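Local structure of hydrogenase expression/formation protein HypE (Desulfovibrio vulgaris subsp. vulgaris, 2Z1U) at residues L8-G13 with K131-R135; I70-A74 with M141-T145; D176-T180 with V194-S198; V204-L208 with V289-P294; I215-P221 with K273-P279. The protein binds ATP and magnesium and probably acts in the maturation of hydrogenases. All blocks are in the same frame, centred on the assembly; numbering follows the deposited sequence.

Contact 1: L8-G13 with K131-R135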
# COMPACT_ATOMS: atom_id res chain seq x y z
N LEU A 8 14.47 -5.49 17.22
CA LEU A 8 13.17 -5.83 16.60
C LEU A 8 13.00 -7.35 16.48
O LEU A 8 13.44 -7.97 15.50
CB LEU A 8 12.94 -5.12 15.26
CG LEU A 8 11.54 -5.33 14.67
CD1 LEU A 8 10.49 -4.35 15.20
CD2 LEU A 8 11.60 -5.28 13.16
N LEU A 9 12.38 -7.94 17.49
CA LEU A 9 12.18 -9.39 17.53
C LEU A 9 11.10 -9.79 16.55
O LEU A 9 10.22 -8.99 16.22
CB LEU A 9 11.79 -9.85 18.94
CG LEU A 9 12.74 -9.74 20.15
CD1 LEU A 9 14.21 -9.91 19.75
CD2 LEU A 9 12.55 -8.41 20.87
N LEU A 10 11.17 -11.04 16.09
CA LEU A 10 10.09 -11.63 15.29
C LEU A 10 8.73 -11.43 15.95
O LEU A 10 7.75 -11.19 15.27
CB LEU A 10 10.34 -13.11 15.03
CG LEU A 10 11.03 -13.49 13.72
CD1 LEU A 10 11.03 -15.01 13.56
CD2 LEU A 10 10.38 -12.81 12.49
N ASP A 11 8.70 -11.50 17.29
CA ASP A 11 7.48 -11.30 18.09
C ASP A 11 6.62 -10.11 17.67
O ASP A 11 5.40 -10.15 17.80
CB ASP A 11 7.83 -11.10 19.57
CG ASP A 11 8.81 -12.13 20.10
OD1 ASP A 11 8.61 -12.58 21.25
OD2 ASP A 11 9.78 -12.48 19.38
N TYR A 12 7.27 -9.05 17.18
CA TYR A 12 6.57 -7.83 16.78
C TYR A 12 5.76 -7.99 15.50
O TYR A 12 4.96 -7.12 15.16
CB TYR A 12 7.53 -6.64 16.66
CG TYR A 12 8.01 -6.11 18.01
CD1 TYR A 12 9.36 -6.14 18.35
CD2 TYR A 12 7.11 -5.59 18.93
CE1 TYR A 12 9.81 -5.66 19.58
CE2 TYR A 12 7.55 -5.11 20.19
CZ TYR A 12 8.90 -5.14 20.49
OH TYR A 12 9.33 -4.67 21.71
N GLY A 13 5.96 -9.11 14.80
CA GLY A 13 5.20 -9.41 13.58
C GLY A 13 4.21 -10.56 13.70
O GLY A 13 3.58 -10.95 12.70
N LYS A 131 4.56 -5.88 9.11
CA LYS A 131 4.99 -7.26 8.92
C LYS A 131 6.47 -7.29 9.30
O LYS A 131 7.25 -6.44 8.87
CB LYS A 131 4.77 -7.72 7.46
CG LYS A 131 3.29 -7.92 6.99
CD LYS A 131 2.49 -8.88 7.91
CE LYS A 131 1.15 -9.35 7.36
NZ LYS A 131 0.13 -8.27 7.06
N VAL A 132 6.85 -8.26 10.12
CA VAL A 132 8.26 -8.50 10.45
C VAL A 132 8.64 -9.87 9.89
O VAL A 132 8.04 -10.88 10.25
CB VAL A 132 8.51 -8.46 11.99
CG1 VAL A 132 10.01 -8.63 12.29
CG2 VAL A 132 8.00 -7.15 12.60
N VAL A 133 9.64 -9.89 9.01
CA VAL A 133 10.09 -11.15 8.40
C VAL A 133 11.42 -11.63 9.03
O VAL A 133 12.18 -10.81 9.55
CB VAL A 133 10.20 -11.02 6.85
CG1 VAL A 133 8.83 -10.82 6.24
CG2 VAL A 133 11.13 -9.86 6.47
N PRO A 134 11.70 -12.96 9.01
CA PRO A 134 12.96 -13.49 9.58
C PRO A 134 14.23 -12.86 9.00
O PRO A 134 14.19 -12.32 7.89
CB PRO A 134 12.90 -14.98 9.23
CG PRO A 134 11.43 -15.28 9.12
CD PRO A 134 10.84 -14.05 8.50
N ARG A 135 15.34 -12.92 9.75
CA ARG A 135 16.62 -12.36 9.30
C ARG A 135 16.95 -12.82 7.88
O ARG A 135 16.87 -14.02 7.58
CB ARG A 135 17.77 -12.74 10.25
CG ARG A 135 17.91 -11.87 11.51
CD ARG A 135 19.26 -12.10 12.24
NE ARG A 135 19.43 -13.49 12.69
CZ ARG A 135 20.60 -14.05 13.01
NH1 ARG A 135 21.74 -13.37 12.96
NH2 ARG A 135 20.62 -15.32 13.41
O HOH W 1 4.78 -10.35 10.36
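V132 turns its two methyls into the concave side of the turn formed by L8-G13, and the other side chains are arranged round that fork. With CG1 anti to the backbone N (chi1 -176°), one branch is aimed at the leucines and the other at the end of the turn. L8 meets V132 tip to tip, its CD2 lying 3.8 Å from V132 CG1. L10 comes in from another direction: its CD2 is 4.2 Å from V132 CG1 but reaches further along the strand, to 3.7 Å from P134 N, so that this one methyl rests on the backbone where strand 124-133 runs out. V132 CG2 is pressed against main chain instead, 3.6 Å from G13 N, and the CB of Y12 borders it at 4.1 Å. The ring of Y12 leads away and packs on helix 17-31. At G13 the two backbones come close, the CA atoms of G13 and V132 being 4.5 Å apart. No direct hydrogen bond spans the segments; a water does so, giving a proton to G13 O (2.7 Å) and accepting one from V132 N (3.0 Å). G13 O also receives a bond from R223 of the second subunit. K131 directs its side chain away from the turn, to a salt bridge with D129 and a weak hydrogen bond to an ATP phosphate oxygen. The turn itself is a short 3-10 segment, tied by G13 N to L10 O, and it docks the N-terminal arm on an outermost strand of the PurM-like N-terminal sheet, beside an ATP site at the subunit interface.

Contact 2: I70-A74 with M141-T145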
# COMPACT_ATOMS: atom_id res chain seq x y z
N ILE A 70 14.08 7.10 4.23
CA ILE A 70 12.97 6.29 3.66
C ILE A 70 11.57 6.74 4.14
O ILE A 70 10.59 6.64 3.40
CB ILE A 70 13.19 4.77 3.89
CG1 ILE A 70 12.27 3.93 3.00
CG2 ILE A 70 13.05 4.41 5.38
CD1 ILE A 70 12.58 2.45 3.03
N GLY A 71 11.48 7.26 5.36
CA GLY A 71 10.23 7.78 5.89
C GLY A 71 9.80 9.08 5.24
O GLY A 71 8.64 9.30 4.92
N THR A 72 10.76 9.96 5.05
CA THR A 72 10.54 11.19 4.36
C THR A 72 10.10 10.89 2.89
O THR A 72 9.12 11.47 2.39
CB THR A 72 11.86 12.00 4.49
OG1 THR A 72 11.66 13.23 5.19
CG2 THR A 72 12.60 12.13 3.24
N LEU A 73 10.80 9.97 2.23
CA LEU A 73 10.42 9.52 0.88
C LEU A 73 9.01 8.91 0.84
O LEU A 73 8.19 9.23 -0.05
CB LEU A 73 11.45 8.50 0.35
CG LEU A 73 12.50 8.89 -0.70
CD1 LEU A 73 12.95 10.35 -0.64
CD2 LEU A 73 13.69 7.89 -0.75
N ALA A 74 8.73 8.04 1.81
CA ALA A 74 7.45 7.34 1.88
C ALA A 74 6.24 8.31 1.95
O ALA A 74 5.23 8.10 1.26
CB ALA A 74 7.45 6.37 3.05
N MET A 141 14.29 -2.89 5.81
CA MET A 141 13.01 -2.20 5.83
C MET A 141 12.55 -1.69 4.48
O MET A 141 13.28 -0.97 3.79
CB MET A 141 13.11 -1.01 6.78
CG MET A 141 11.92 -0.09 6.83
SD MET A 141 12.41 1.26 7.92
CE MET A 141 11.00 2.28 7.74
N PHE A 142 11.31 -2.05 4.13
CA PHE A 142 10.60 -1.44 3.02
C PHE A 142 9.32 -0.81 3.56
O PHE A 142 8.77 -1.27 4.56
CB PHE A 142 10.24 -2.47 1.93
CG PHE A 142 11.42 -3.28 1.44
CD1 PHE A 142 11.31 -4.66 1.29
CD2 PHE A 142 12.63 -2.67 1.14
CE1 PHE A 142 12.38 -5.41 0.85
CE2 PHE A 142 13.72 -3.42 0.69
CZ PHE A 142 13.59 -4.79 0.54
N ILE A 143 8.84 0.23 2.89
CA ILE A 143 7.58 0.85 3.29
C ILE A 143 6.74 1.04 2.03
O ILE A 143 7.25 1.54 1.02
CB ILE A 143 7.80 2.25 3.95
CG1 ILE A 143 8.87 2.19 5.04
CG2 ILE A 143 6.48 2.81 4.51
CD1 ILE A 143 9.23 3.59 5.65
N ASN A 144 5.48 0.64 2.10
CA ASN A 144 4.52 1.06 1.11
C ASN A 144 3.63 2.15 1.70
O ASN A 144 3.21 2.07 2.88
CB ASN A 144 3.65 -0.11 0.65
CG ASN A 144 2.60 0.32 -0.37
OD1 ASN A 144 1.57 0.86 0.01
ND2 ASN A 144 2.86 0.09 -1.66
N THR A 145 3.34 3.18 0.91
CA THR A 145 2.31 4.13 1.30
C THR A 145 1.29 4.30 0.18
O THR A 145 1.65 4.26 -0.99
CB THR A 145 2.86 5.51 1.73
OG1 THR A 145 3.68 6.07 0.71
CG2 THR A 145 3.66 5.42 3.07
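I70, in the first turn of helix 70-83, sends its side chain down onto strand 141-151 and can be followed branch by branch. From CB, the CG2 methyl sits between the backbone N and the carbonyl carbon and touches two side chains, M141 CE at 3.8 Å and I143 CD1 at 3.9 Å. The other branch starts with CG1 anti to the backbone N (chi1 -164°) and runs on extended; CG1 itself lies 4.0 Å from I143 CD1. Its tip, CD1, passes the side chains and ends 3.6 Å from the backbone O of M141. The M141 chain is also extended, and it meets I70 at a slant. One turn later the helix comes closer with A74, whose CB is 4.0 Å from I143 CG2 and also abuts T145 CG2. Here the contact becomes polar: T145 OG1 donates to A74 O over 2.6 Å, standing 30° out of the carbonyl plane. The same hydroxyl is hydrogen-bonded to T78, one turn further along the helix. V110 of helix 104-121 packs against I70, M141 and I143 and closes the apolar part. Helix and strand run nearly parallel, at 16°, and T145 lies near the magnesium ligand D56 on the adjoining strand 50-58. This is the helix-on-sheet layer of the alpha/beta N-terminal domain of the PurM-like fold.

Contact 3: D176-T180 with V194-S198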
# COMPACT_ATOMS: atom_id res chain seq x y z
N ASP A 176 19.72 15.80 -8.07
CA ASP A 176 20.18 15.91 -6.68
C ASP A 176 19.96 14.66 -5.84
O ASP A 176 20.93 14.14 -5.26
CB ASP A 176 19.53 17.11 -5.99
CG ASP A 176 19.73 18.39 -6.78
OD1 ASP A 176 20.60 19.19 -6.40
OD2 ASP A 176 19.06 18.57 -7.81
N HIS A 177 18.72 14.17 -5.79
CA HIS A 177 18.42 12.97 -5.02
C HIS A 177 19.25 11.75 -5.47
O HIS A 177 19.90 11.10 -4.65
CB HIS A 177 16.94 12.60 -5.11
CG HIS A 177 16.60 11.36 -4.34
ND1 HIS A 177 16.39 11.37 -2.98
CD2 HIS A 177 16.47 10.07 -4.73
CE1 HIS A 177 16.12 10.14 -2.57
NE2 HIS A 177 16.17 9.33 -3.61
N GLY A 178 19.18 11.45 -6.77
CA GLY A 178 19.91 10.31 -7.33
C GLY A 178 21.39 10.35 -7.03
O GLY A 178 21.97 9.34 -6.63
N LEU A 179 22.02 11.51 -7.22
CA LEU A 179 23.43 11.67 -6.93
C LEU A 179 23.74 11.42 -5.46
O LEU A 179 24.69 10.71 -5.14
CB LEU A 179 23.93 13.07 -7.32
CG LEU A 179 25.36 13.28 -7.82
CD1 LEU A 179 25.86 14.67 -7.46
CD2 LEU A 179 26.35 12.21 -7.37
N THR A 180 22.94 11.98 -4.56
CA THR A 180 23.26 11.84 -3.13
C THR A 180 23.17 10.42 -2.60
O THR A 180 24.03 10.03 -1.82
CB THR A 180 22.65 12.93 -2.18
OG1 THR A 180 22.02 12.33 -1.03
CG2 THR A 180 21.69 13.81 -2.90
N VAL A 194 25.03 19.04 -2.06
CA VAL A 194 24.42 17.87 -2.68
C VAL A 194 23.66 17.04 -1.67
O VAL A 194 24.26 16.31 -0.87
CB VAL A 194 25.47 16.99 -3.41
CG1 VAL A 194 24.82 15.76 -4.03
CG2 VAL A 194 26.22 17.81 -4.48
N CYS A 195 22.34 17.14 -1.70
CA CYS A 195 21.50 16.31 -0.85
C CYS A 195 20.17 16.00 -1.52
O CYS A 195 19.82 16.61 -2.54
CB CYS A 195 21.26 17.00 0.50
SG CYS A 195 20.51 18.60 0.33
N SER A 196 19.43 15.06 -0.94
CA SER A 196 18.09 14.75 -1.42
C SER A 196 17.21 15.98 -1.36
O SER A 196 17.38 16.85 -0.50
CB SER A 196 17.47 13.63 -0.60
OG SER A 196 16.17 13.30 -1.08
N ASP A 197 16.27 16.04 -2.29
CA ASP A 197 15.32 17.14 -2.39
C ASP A 197 13.95 16.70 -1.88
O ASP A 197 12.95 17.41 -2.06
CB ASP A 197 15.22 17.60 -3.85
CG ASP A 197 14.87 16.48 -4.82
OD1 ASP A 197 14.87 15.27 -4.46
OD2 ASP A 197 14.58 16.81 -5.99
N SER A 198 13.90 15.53 -1.24
CA SER A 198 12.65 14.96 -0.73
C SER A 198 11.81 16.06 -0.09
O SER A 198 12.20 16.65 0.93
CB SER A 198 12.93 13.83 0.26
OG SER A 198 11.72 13.18 0.66
O HOH W 2 21.12 19.27 -3.76
O HOH W 3 16.74 15.48 -7.22
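H177, in the first turn of helix 176-184, meets S196 in the loop that leads to helix 202-212, where S196 builds an ST turn: its OG accepts from S198 N. That hydroxyl, turned anti to its own backbone N (chi1 -178°), lies at the edge of the H177 ring and in its plane, 2.7 Å from ND1. The bond is nearly straight at 162°, and either atom may donate. On its far side the imidazole is held by NE2 bonding to I342 O, so both nitrogens are engaged and the rotation of the ring is fixed. The apolar end is also closely packed: V194 CG1 touches L179 CD1 at 3.7 Å, the two side chains crossing at about a right angle. Toward the start of the helix, by contrast, the segments meet partly through water. One water accepts from C195 N and lies within bonding distance of D176 OD1, to which it may donate; another accepts from H177 N and makes a weak bond to D197 OD2. Both carboxylates have firmer partners elsewhere, D176 in S173 and D197 in K273, whose charge probably eases the proximity of the two acids. D197 OD1 comes to 3.4 Å from H177 CB.

Contact 4: V204-L208 with V289-P294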
# COMPACT_ATOMS: atom_id res chain seq x y z
N VAL A 204 2.22 23.78 -3.59
CA VAL A 204 2.47 24.40 -4.91
C VAL A 204 1.42 23.97 -5.94
O VAL A 204 0.93 24.79 -6.70
CB VAL A 204 3.90 24.10 -5.50
CG1 VAL A 204 4.31 25.20 -6.53
CG2 VAL A 204 4.91 24.10 -4.42
N VAL A 205 1.11 22.66 -5.98
CA VAL A 205 0.11 22.12 -6.92
C VAL A 205 -1.28 22.72 -6.70
O VAL A 205 -1.95 23.11 -7.65
CB VAL A 205 0.03 20.57 -6.90
CG1 VAL A 205 -1.15 20.07 -7.75
CG2 VAL A 205 1.32 19.95 -7.42
N GLU A 206 -1.72 22.80 -5.43
CA GLU A 206 -3.01 23.41 -5.13
C GLU A 206 -3.09 24.84 -5.71
O GLU A 206 -4.07 25.18 -6.40
CB GLU A 206 -3.31 23.36 -3.62
CG GLU A 206 -4.63 24.08 -3.24
CD GLU A 206 -5.23 23.60 -1.93
OE1 GLU A 206 -5.07 22.42 -1.59
OE2 GLU A 206 -5.92 24.41 -1.26
N LYS A 207 -2.06 25.66 -5.48
CA LYS A 207 -2.06 27.03 -5.99
C LYS A 207 -2.01 27.07 -7.51
O LYS A 207 -2.66 27.92 -8.12
CB LYS A 207 -0.94 27.88 -5.40
CG LYS A 207 -1.13 29.37 -5.67
CD LYS A 207 -0.04 30.23 -5.08
CE LYS A 207 -0.47 31.70 -5.11
NZ LYS A 207 0.56 32.58 -4.51
N LEU A 208 -1.26 26.16 -8.13
CA LEU A 208 -1.21 26.07 -9.59
C LEU A 208 -2.60 25.81 -10.16
O LEU A 208 -3.04 26.50 -11.07
CB LEU A 208 -0.28 24.94 -10.03
CG LEU A 208 1.23 25.17 -10.02
CD1 LEU A 208 1.94 23.89 -10.44
CD2 LEU A 208 1.64 26.35 -10.93
N VAL A 289 4.52 30.92 -9.58
CA VAL A 289 4.11 30.07 -8.48
C VAL A 289 5.19 29.03 -8.13
O VAL A 289 5.53 28.84 -6.96
CB VAL A 289 2.72 29.41 -8.77
CG1 VAL A 289 2.43 28.27 -7.81
CG2 VAL A 289 1.62 30.49 -8.70
N LEU A 290 5.75 28.39 -9.14
CA LEU A 290 6.81 27.40 -8.98
C LEU A 290 8.02 28.01 -8.27
O LEU A 290 8.68 27.32 -7.45
CB LEU A 290 7.23 26.84 -10.34
CG LEU A 290 6.15 26.10 -11.13
CD1 LEU A 290 6.63 25.83 -12.54
CD2 LEU A 290 5.79 24.80 -10.42
N ARG A 291 8.37 29.26 -8.54
CA ARG A 291 9.48 29.95 -7.88
C ARG A 291 9.33 30.04 -6.36
O ARG A 291 10.33 30.12 -5.63
CB ARG A 291 9.68 31.36 -8.47
CG ARG A 291 10.35 31.33 -9.84
CD ARG A 291 10.59 32.77 -10.34
NE ARG A 291 11.06 32.76 -11.72
CZ ARG A 291 10.39 33.24 -12.77
NH1 ARG A 291 9.20 33.80 -12.64
NH2 ARG A 291 10.95 33.15 -13.96
N GLU A 292 8.09 29.99 -5.89
CA GLU A 292 7.80 30.07 -4.46
C GLU A 292 7.58 28.71 -3.82
O GLU A 292 7.45 28.63 -2.61
CB GLU A 292 6.62 31.02 -4.19
CG GLU A 292 6.87 32.41 -4.73
CD GLU A 292 5.97 33.46 -4.11
OE1 GLU A 292 6.35 34.63 -4.15
OE2 GLU A 292 4.89 33.13 -3.60
N GLY A 293 7.63 27.64 -4.63
CA GLY A 293 7.46 26.27 -4.14
C GLY A 293 8.76 25.66 -3.66
O GLY A 293 9.81 26.28 -3.81
N PRO A 294 8.72 24.43 -3.12
CA PRO A 294 9.96 23.84 -2.64
C PRO A 294 10.99 23.79 -3.78
O PRO A 294 10.61 23.49 -4.93
CB PRO A 294 9.54 22.41 -2.24
CG PRO A 294 8.07 22.54 -1.91
CD PRO A 294 7.59 23.50 -2.97
O HOH W 4 3.08 32.21 -5.54
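Two helices of the PurM-like C-terminal domain pack here, 202-212 against the C-terminal end of 280-291 and the turn that follows it. V289 sits at the centre, its CG1, anti to the backbone N (chi1 166°), packed against L208 CD2 at 3.7 Å and V204 CG1 at 3.8 Å. The two valines slide past each other in opposite directions, whereas the L208 side chain comes at V289 on a slant. V289 CG2 turns the other way and rests on the aliphatic part of K207, 4.0 Å from its CD. Deeper in, L208 CD1 meets L290 CD2 at 4.0 Å with the side chains roughly perpendicular, and that L290 methyl also borders V204 CG1. At the other end V204 lies next to G293, where the chain has left the helix; the CA atoms of V204 and G293 are 5.4 Å apart. The polar part lies at the rim. K207 stretches its fully extended chain along V289 toward E292, but NZ and E292 OE2 remain 4.5 Å apart, beyond a salt bridge. A water joins them, accepting from K207 NZ at 2.7 Å and donating to E292 OE2 at 2.8 Å. No direct hydrogen bond links the segments, so the join rests on branched aliphatic side chains. Lying at the rim, the water-mediated pair would probably add only modestly to the attraction because solvent screens it.

Contact 5: I215-P221 with K273-P279. With MG (magnesium ion), chain C.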
# COMPACT_ATOMS: atom_id res chain seq x y z
N ILE A 215 -4.13 23.68 -16.08
CA ILE A 215 -2.95 22.83 -16.04
C ILE A 215 -3.21 21.56 -16.85
O ILE A 215 -4.17 20.82 -16.55
CB ILE A 215 -2.56 22.45 -14.57
CG1 ILE A 215 -2.43 23.70 -13.68
CG2 ILE A 215 -1.27 21.61 -14.56
CD1 ILE A 215 -1.43 24.78 -14.17
N HIS A 216 -2.38 21.31 -17.86
CA HIS A 216 -2.55 20.11 -18.67
C HIS A 216 -1.93 18.85 -18.07
O HIS A 216 -2.59 17.83 -18.00
CB HIS A 216 -2.05 20.32 -20.11
CG HIS A 216 -2.89 21.27 -20.90
ND1 HIS A 216 -2.51 21.72 -22.15
CD2 HIS A 216 -4.08 21.86 -20.64
CE1 HIS A 216 -3.43 22.54 -22.62
NE2 HIS A 216 -4.39 22.64 -21.72
N VAL A 217 -0.65 18.93 -17.69
CA VAL A 217 0.09 17.78 -17.14
C VAL A 217 0.94 18.14 -15.93
O VAL A 217 1.61 19.18 -15.91
CB VAL A 217 1.05 17.11 -18.18
CG1 VAL A 217 1.41 15.67 -17.72
CG2 VAL A 217 0.44 17.09 -19.57
N LEU A 218 0.90 17.27 -14.92
CA LEU A 218 1.84 17.31 -13.81
C LEU A 218 2.43 15.92 -13.68
O LEU A 218 1.71 14.92 -13.79
CB LEU A 218 1.13 17.69 -12.49
CG LEU A 218 0.44 19.05 -12.35
CD1 LEU A 218 -0.47 19.08 -11.09
CD2 LEU A 218 1.43 20.22 -12.34
N ARG A 219 3.75 15.84 -13.49
CA ARG A 219 4.38 14.55 -13.19
C ARG A 219 5.67 14.78 -12.41
O ARG A 219 6.36 15.78 -12.63
CB ARG A 219 4.65 13.72 -14.47
CG ARG A 219 5.16 12.30 -14.17
CD ARG A 219 4.72 11.31 -15.21
NE ARG A 219 3.27 11.15 -15.27
CZ ARG A 219 2.64 10.53 -16.28
NH1 ARG A 219 3.36 10.01 -17.27
NH2 ARG A 219 1.32 10.42 -16.30
N ASP A 220 6.01 13.84 -11.53
CA ASP A 220 7.24 13.94 -10.75
C ASP A 220 8.32 13.06 -11.39
O ASP A 220 8.13 11.86 -11.56
CB ASP A 220 6.96 13.53 -9.29
CG ASP A 220 6.30 12.20 -9.18
OD1 ASP A 220 5.56 11.81 -10.11
OD2 ASP A 220 6.55 11.52 -8.19
N PRO A 221 9.45 13.68 -11.80
CA PRO A 221 10.52 12.88 -12.45
C PRO A 221 11.33 12.06 -11.45
O PRO A 221 12.44 12.46 -11.06
CB PRO A 221 11.38 13.94 -13.15
CG PRO A 221 11.19 15.20 -12.30
CD PRO A 221 9.78 15.12 -11.72
N LYS A 273 10.50 17.34 -6.89
CA LYS A 273 10.44 18.12 -8.15
C LYS A 273 9.20 17.73 -8.95
O LYS A 273 8.73 16.60 -8.84
CB LYS A 273 11.67 17.81 -9.04
CG LYS A 273 13.00 18.20 -8.42
CD LYS A 273 13.16 19.71 -8.38
CE LYS A 273 14.01 20.14 -7.20
NZ LYS A 273 15.18 19.23 -7.01
N LEU A 274 8.69 18.65 -9.76
CA LEU A 274 7.64 18.30 -10.72
C LEU A 274 7.88 18.95 -12.08
O LEU A 274 8.58 19.95 -12.19
CB LEU A 274 6.24 18.67 -10.19
CG LEU A 274 5.88 20.14 -9.89
CD1 LEU A 274 5.56 21.00 -11.13
CD2 LEU A 274 4.69 20.19 -8.91
N ILE A 275 7.26 18.35 -13.09
CA ILE A 275 7.13 18.93 -14.41
C ILE A 275 5.70 19.45 -14.51
O ILE A 275 4.76 18.77 -14.13
CB ILE A 275 7.40 17.87 -15.52
CG1 ILE A 275 8.88 17.50 -15.54
CG2 ILE A 275 7.00 18.39 -16.92
CD1 ILE A 275 9.15 16.04 -15.27
N CYS A 276 5.56 20.66 -15.05
CA CYS A 276 4.26 21.24 -15.25
C CYS A 276 4.11 21.67 -16.71
O CYS A 276 4.90 22.46 -17.22
CB CYS A 276 4.05 22.44 -14.31
SG CYS A 276 2.56 23.42 -14.60
N ILE A 277 3.09 21.13 -17.37
CA ILE A 277 2.82 21.44 -18.78
C ILE A 277 1.43 22.08 -18.86
O ILE A 277 0.48 21.58 -18.26
CB ILE A 277 2.97 20.17 -19.68
CG1 ILE A 277 4.41 19.67 -19.61
CG2 ILE A 277 2.60 20.48 -21.14
CD1 ILE A 277 4.66 18.28 -20.18
N LEU A 278 1.35 23.21 -19.58
CA LEU A 278 0.17 24.07 -19.65
C LEU A 278 0.27 25.06 -20.83
O LEU A 278 1.37 25.37 -21.29
CB LEU A 278 0.01 24.83 -18.32
CG LEU A 278 0.75 26.16 -18.05
CD1 LEU A 278 0.27 26.69 -16.73
CD2 LEU A 278 2.27 26.01 -18.04
N PRO A 279 -0.88 25.60 -21.31
CA PRO A 279 -0.83 26.57 -22.41
C PRO A 279 0.11 27.74 -22.15
O PRO A 279 0.32 28.17 -21.01
CB PRO A 279 -2.27 27.10 -22.48
CG PRO A 279 -3.09 26.00 -21.94
CD PRO A 279 -2.26 25.35 -20.87
MG MG C . 4.99 10.01 -10.09
O HOH W 5 6.65 9.57 -11.91
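The H216 ring has P279 over one face: P279 CD stands 3.6 Å from the ring centroid, only 17° off the normal, a CH-pi contact displaced toward the CE1 side of the ring. ND1 is hydrogen-bonded to D166. This CH-pi contact closes one end of an antiparallel strand pair, 217-219 with 275-278, at the margin of the C-terminal domain sheet. H216 and V217 both face I277, forming a classic beta bulge: I277 O takes a straight bond from V217 N (2.9 Å, 167°) and a weak, bent one from H216 N. I277 N returns to V217 O, and beyond the non-hydrogen-bonded pair L218-C276 the strands are joined again by R219 and I275, with I275 N to R219 O at 2.8 Å. V217 and I277 lie side by side, pointing the same way, their CB atoms 3.9 Å apart, on the face covered by helix 225-237. On the other face L218 CD2 reaches C276 CB at 4.0 Å, beneath helix 202-212. I215 and L278 meet there through their CD1 methyls. At the far end the P221 ring crosses I275 obliquely, CG to CD1 at 3.7 Å. R219 leaves the pair to form salt bridges with E232 and with D41 of the second subunit. D220 follows directly; D81 and D41 of the second subunit share its magnesium ion, and a water 2.5 Å from magnesium is a further ligand and probably donates to D220 O. The metal bond itself is made by D220 OD1, 1.9 Å from magnesium.

Contacts 2, 3 and 5 are buried; contacts 1 and 4 lie nearer the surface and rely on aliphatic packing with a bridging water. Contact 2 joins apolar packing to one hydroxyl-carbonyl bond, contact 3 is more polar and centred on a histidine-serine bond, and contact 5 is backbone pairing that ends at a metal ligand. Contacts 1 and 2 reach the same N-terminal sheet. Contacts 3, 4 and 5 belong to the C-terminal domain, where V205 packs on L218 and L274 to join contacts 4 and 5, and the D197-K273 salt bridge joins contacts 3 and 5. L73 of contact 2 touches H177 across the domain boundary. Contacts 1 and 5 both meet the second subunit near nucleotide sites.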